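Local coordinates for Roadblock/LAMTOR2 domain-containing protein (PDB 3LEQ) that is of unknown function but carries a Roadblock/LC7 domain, a fold that in related proteins often serves the regulation of small GTPases, at residues 19-31 with 34-47. Residues are numbered along the deposited sequence; the frame is centred on the assembly and turned at random.
Sequences VDHAVVLSEDGLV and KSTGFLRDDAERLA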
loop_
_atom_site.group_PDB
_atom_site.type_symbol
_atom_site.label_atom_id
_atom_site.label_comp_id
_atom_site.label_asym_id
_atom_site.label_seq_id
_atom_site.Cartn_x
_atom_site.Cartn_y
_atom_site.Cartn_z
ATOM N N VAL A 19 -7.079 -2.723 -6.714
ATOM C CA VAL A 19 -6.203 -1.837 -5.938
ATOM C C VAL A 19 -6.454 -0.399 -6.381
ATOM O O VAL A 19 -6.387 -0.100 -7.558
ATOM C CB VAL A 19 -4.717 -2.204 -6.125
ATOM C CG1 VAL A 19 -3.820 -1.177 -5.456
ATOM C CG2 VAL A 19 -4.430 -3.584 -5.562
ATOM N N ASP A 20 -6.796 0.469 -5.432
ATOM C CA ASP A 20 -7.032 1.881 -5.716
ATOM C C ASP A 20 -5.781 2.787 -5.521
ATOM O O ASP A 20 -5.509 3.671 -6.350
ATOM C CB ASP A 20 -8.201 2.388 -4.877
ATOM C CG ASP A 20 -9.567 1.946 -5.418
ATOM O OD1 ASP A 20 -9.677 1.452 -6.575
ATOM O OD2 ASP A 20 -10.552 2.111 -4.672
ATOM N N HIS A 21 -5.037 2.576 -4.433
ATOM C CA HIS A 21 -3.844 3.373 -4.133
ATOM C C HIS A 21 -2.827 2.499 -3.428
ATOM O O HIS A 21 -3.195 1.493 -2.820
ATOM C CB HIS A 21 -4.156 4.582 -3.224
ATOM C CG HIS A 21 -5.319 5.409 -3.679
ATOM N ND1 HIS A 21 -5.287 6.171 -4.827
ATOM C CD2 HIS A 21 -6.543 5.599 -3.134
ATOM C CE1 HIS A 21 -6.453 6.777 -4.984
ATOM N NE2 HIS A 21 -7.234 6.446 -3.970
ATOM N N ALA A 22 -1.560 2.907 -3.504
ATOM C CA ALA A 22 -0.460 2.227 -2.834
ATOM C C ALA A 22 0.627 3.198 -2.393
ATOM O O ALA A 22 0.931 4.170 -3.096
ATOM C CB ALA A 22 0.130 1.144 -3.759
ATOM N N VAL A 23 1.205 2.937 -1.227
ATOM C CA VAL A 23 2.365 3.694 -0.751
ATOM C C VAL A 23 3.377 2.750 -0.134
ATOM O O VAL A 23 3.028 1.630 0.287
ATOM C CB VAL A 23 1.986 4.759 0.332
ATOM C CG1 VAL A 23 1.038 5.789 -0.222
ATOM C CG2 VAL A 23 1.367 4.114 1.584
ATOM N N VAL A 24 4.620 3.211 -0.064
ATOM C CA VAL A 24 5.640 2.536 0.732
ATOM C C VAL A 24 6.116 3.524 1.820
ATOM O O VAL A 24 6.481 4.668 1.522
ATOM C CB VAL A 24 6.814 2.057 -0.117
ATOM C CG1 VAL A 24 7.937 1.532 0.783
ATOM C CG2 VAL A 24 6.354 0.976 -1.111
ATOM N N LEU A 25 6.047 3.087 3.070
ATOM C CA LEU A 25 6.388 3.931 4.214
ATOM C C LEU A 25 7.663 3.409 4.861
ATOM O O LEU A 25 7.845 2.200 4.967
ATOM C CB LEU A 25 5.238 3.917 5.233
ATOM C CG LEU A 25 3.823 4.176 4.676
ATOM C CD1 LEU A 25 2.787 3.981 5.782
ATOM C CD2 LEU A 25 3.698 5.597 4.055
ATOM N N SER A 26 8.521 4.317 5.328
ATOM C CA SER A 26 9.730 3.944 6.049
ATOM C C SER A 26 9.333 3.560 7.466
ATOM O O SER A 26 8.194 3.788 7.875
ATOM C CB SER A 26 10.697 5.127 6.102
ATOM O OG SER A 26 10.150 6.153 6.924
ATOM N N GLU A 27 10.279 2.995 8.213
ATOM C CA GLU A 27 10.083 2.680 9.627
ATOM C C GLU A 27 9.558 3.875 10.440
ATOM O O GLU A 27 8.736 3.693 11.332
ATOM C CB GLU A 27 11.374 2.125 10.246
ATOM N N ASP A 28 10.009 5.087 10.118
ATOM C CA ASP A 28 9.555 6.292 10.831
ATOM C C ASP A 28 8.173 6.823 10.405
ATOM O O ASP A 28 7.651 7.741 11.034
ATOM C CB ASP A 28 10.599 7.411 10.735
ATOM N N GLY A 29 7.589 6.261 9.346
ATOM C CA GLY A 29 6.258 6.672 8.874
ATOM C C GLY A 29 6.283 7.587 7.658
ATOM O O GLY A 29 5.225 7.940 7.102
ATOM N N LEU A 30 7.490 7.943 7.223
ATOM C CA LEU A 30 7.694 8.781 6.038
ATOM C C LEU A 30 7.192 8.100 4.781
ATOM O O LEU A 30 7.432 6.922 4.585
ATOM C CB LEU A 30 9.182 9.082 5.860
ATOM C CG LEU A 30 9.738 10.403 6.353
ATOM C CD1 LEU A 30 11.252 10.330 6.450
ATOM C CD2 LEU A 30 9.312 11.518 5.411
ATOM N N VAL A 31 6.519 8.841 3.915
ATOM C CA VAL A 31 6.174 8.286 2.595
ATOM C C VAL A 31 7.444 8.258 1.746
ATOM O O VAL A 31 8.002 9.316 1.439
ATOM C CB VAL A 31 5.088 9.140 1.894
ATOM C CG1 VAL A 31 4.709 8.519 0.546
ATOM C CG2 VAL A 31 3.875 9.267 2.788
ATOM N N LYS A 34 4.907 6.614 -3.604
ATOM C CA LYS A 34 3.448 6.467 -3.748
ATOM C C LYS A 34 3.045 6.293 -5.208
ATOM O O LYS A 34 3.778 6.717 -6.108
ATOM C CB LYS A 34 2.705 7.662 -3.125
ATOM C CG LYS A 34 2.960 8.984 -3.843
ATOM C CD LYS A 34 2.379 10.168 -3.110
ATOM C CE LYS A 34 2.851 11.481 -3.745
ATOM N NZ LYS A 34 2.133 11.764 -5.030
ATOM N N SER A 35 1.892 5.667 -5.449
ATOM C CA SER A 35 1.325 5.637 -6.801
ATOM C C SER A 35 1.028 7.073 -7.271
ATOM O O SER A 35 0.525 7.886 -6.498
ATOM C CB SER A 35 0.086 4.738 -6.880
ATOM O OG SER A 35 -0.754 4.889 -5.747
ATOM N N THR A 36 1.336 7.369 -8.533
ATOM C CA THR A 36 1.442 8.767 -8.998
ATOM C C THR A 36 0.125 9.585 -9.046
ATOM O O THR A 36 0.165 10.891 -9.060
ATOM C CB THR A 36 2.236 8.881 -10.333
ATOM O OG1 THR A 36 1.476 8.328 -11.422
ATOM C CG2 THR A 36 3.577 8.172 -10.226
ATOM N N GLY A 37 -1.028 8.835 -9.072
ATOM C CA GLY A 37 -2.342 9.505 -8.998
ATOM C C GLY A 37 -2.924 9.610 -7.586
ATOM O O GLY A 37 -4.135 9.851 -7.423
ATOM N N PHE A 38 -2.054 9.441 -6.577
ATOM C CA PHE A 38 -2.427 9.492 -5.159
ATOM C C PHE A 38 -1.860 10.787 -4.573
ATOM O O PHE A 38 -0.657 10.870 -4.317
ATOM C CB PHE A 38 -1.813 8.270 -4.455
ATOM C CG PHE A 38 -2.437 7.896 -3.116
ATOM C CD1 PHE A 38 -1.699 7.151 -2.199
ATOM C CD2 PHE A 38 -3.732 8.249 -2.781
ATOM C CE1 PHE A 38 -2.238 6.760 -0.967
ATOM C CE2 PHE A 38 -4.277 7.871 -1.555
ATOM C CZ PHE A 38 -3.525 7.128 -0.639
ATOM N N LEU A 39 -2.713 11.799 -4.388
ATOM C CA LEU A 39 -2.283 13.113 -3.877
ATOM C C LEU A 39 -1.557 13.023 -2.533
ATOM O O LEU A 39 -1.834 12.136 -1.733
ATOM C CB LEU A 39 -3.482 14.047 -3.729
ATOM C CG LEU A 39 -4.095 14.646 -4.995
ATOM C CD1 LEU A 39 -5.424 15.298 -4.654
ATOM C CD2 LEU A 39 -3.150 15.655 -5.627
ATOM N N ARG A 40 -0.657 13.974 -2.284
ATOM C CA ARG A 40 0.136 14.008 -1.043
ATOM C C ARG A 40 -0.710 14.064 0.240
ATOM O O ARG A 40 -0.388 13.398 1.233
ATOM C CB ARG A 40 1.141 15.171 -1.084
ATOM C CG ARG A 40 2.482 14.800 -0.471
ATOM C CD ARG A 40 2.776 15.553 0.809
ATOM N NE ARG A 40 3.788 16.568 0.563
ATOM C CZ ARG A 40 4.562 17.127 1.493
ATOM N NH1 ARG A 40 4.465 16.766 2.763
ATOM N NH2 ARG A 40 5.446 18.053 1.141
ATOM N N ASP A 41 -1.793 14.842 0.216
ATOM C CA ASP A 41 -2.718 14.891 1.354
ATOM C C ASP A 41 -3.343 13.524 1.637
ATOM O O ASP A 41 -3.445 13.120 2.796
ATOM C CB ASP A 41 -3.803 15.965 1.163
ATOM N N ASP A 42 -3.729 12.804 0.582
ATOM C CA ASP A 42 -4.374 11.491 0.726
ATOM C C ASP A 42 -3.382 10.405 1.162
ATOM O O ASP A 42 -3.711 9.544 2.001
ATOM C CB ASP A 42 -5.054 11.070 -0.581
ATOM C CG ASP A 42 -6.186 12.001 -0.991
ATOM O OD1 ASP A 42 -7.176 12.124 -0.243
ATOM O OD2 ASP A 42 -6.099 12.595 -2.082
ATOM N N ALA A 43 -2.179 10.459 0.588
ATOM C CA ALA A 43 -1.099 9.521 0.892
ATOM C C ALA A 43 -0.651 9.639 2.348
ATOM O O ALA A 43 -0.509 8.637 3.031
ATOM C CB ALA A 43 0.078 9.743 -0.053
ATOM N N GLU A 44 -0.431 10.874 2.806
ATOM C CA GLU A 44 -0.056 11.136 4.186
ATOM C C GLU A 44 -1.196 10.795 5.164
ATOM O O GLU A 44 -0.936 10.388 6.284
ATOM C CB GLU A 44 0.428 12.582 4.353
ATOM C CG GLU A 44 1.760 12.877 3.639
ATOM C CD GLU A 44 2.246 14.284 3.823
ATOM O OE1 GLU A 44 1.412 15.190 4.035
ATOM O OE2 GLU A 44 3.476 14.504 3.733
ATOM N N ARG A 45 -2.445 10.928 4.732
ATOM C CA ARG A 45 -3.578 10.439 5.522
ATOM C C ARG A 45 -3.542 8.916 5.690
ATOM O O ARG A 45 -3.775 8.402 6.798
ATOM C CB ARG A 45 -4.899 10.857 4.891
ATOM C CG ARG A 45 -6.075 10.808 5.851
ATOM C CD ARG A 45 -7.354 11.401 5.246
ATOM N NE ARG A 45 -8.066 12.294 6.166
ATOM C CZ ARG A 45 -8.603 11.936 7.334
ATOM N NH1 ARG A 45 -8.510 10.682 7.776
ATOM N NH2 ARG A 45 -9.221 12.847 8.074
ATOM N N LEU A 46 -3.246 8.197 4.597
ATOM C CA LEU A 46 -3.036 6.757 4.669
ATOM C C LEU A 46 -1.821 6.469 5.544
ATOM O O LEU A 46 -1.841 5.536 6.361
ATOM C CB LEU A 46 -2.835 6.151 3.276
ATOM C CG LEU A 46 -2.667 4.634 3.172
ATOM C CD1 LEU A 46 -3.774 3.881 3.908
ATOM C CD2 LEU A 46 -2.630 4.255 1.690
ATOM N N ALA A 47 -0.786 7.303 5.413
ATOM C CA ALA A 47 0.424 7.099 6.198
ATOM C C ALA A 47 0.152 7.271 7.686
ATOM O O ALA A 47 0.695 6.516 8.498
ATOM C CB ALA A 47 1.556 8.015 5.720
HETATM O O HOH W 1 -3.133 6.108 -6.860
#
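With CG anti to the backbone N (chi1 -161°), F38 turns its ring back toward strand 19-26, where H21, with CG anti to its carbonyl carbon, sets CB over the middle of the phenyl and the imidazole over its CD2-CE2 side. The two rings form an offset stack, nearly parallel, with centroids 4.2 Å apart. H21 CB is 3.4 Å from the F38 centroid, a CH-pi contact almost on the ring normal, while A43 CA of the helix lies over the opposite face, toward its rim. In the plane of the phenyl, V23 CG1 closes the edge at 3.5 Å from F38 CE1, so the ring is wedged between strand and helix. An alanine in place of F38 would probably leave a gap between H21, V23 and A43 and take away the surface on which the imidazole is stacked.

Beside the rings run one backbone bond, S35 N to A22 O at 2.9 Å, and one from A22 N to the side-chain oxygen S35 OG at 3.1 Å, fairly straight. A water links S35 OG to H21 ND1, meeting the imidazole at its edge and helping to fix its rotation. Farther along the strand the small A47 lets the helix come close, its CB 3.6 Å from L25 CD2 and also packed on V31 CG2, while V23 CG2 meets L46 CD2. Strands 19-26 and 31-34, joined by a type I turn at S26-G29, thus form a beta hairpin whose V23 face is covered by helix 40-55, with helix 4-15 against A22 on the other, part of the alpha/beta/alpha sandwich, with its central five-stranded antiparallel sheet, of the Roadblock/LC7 fold.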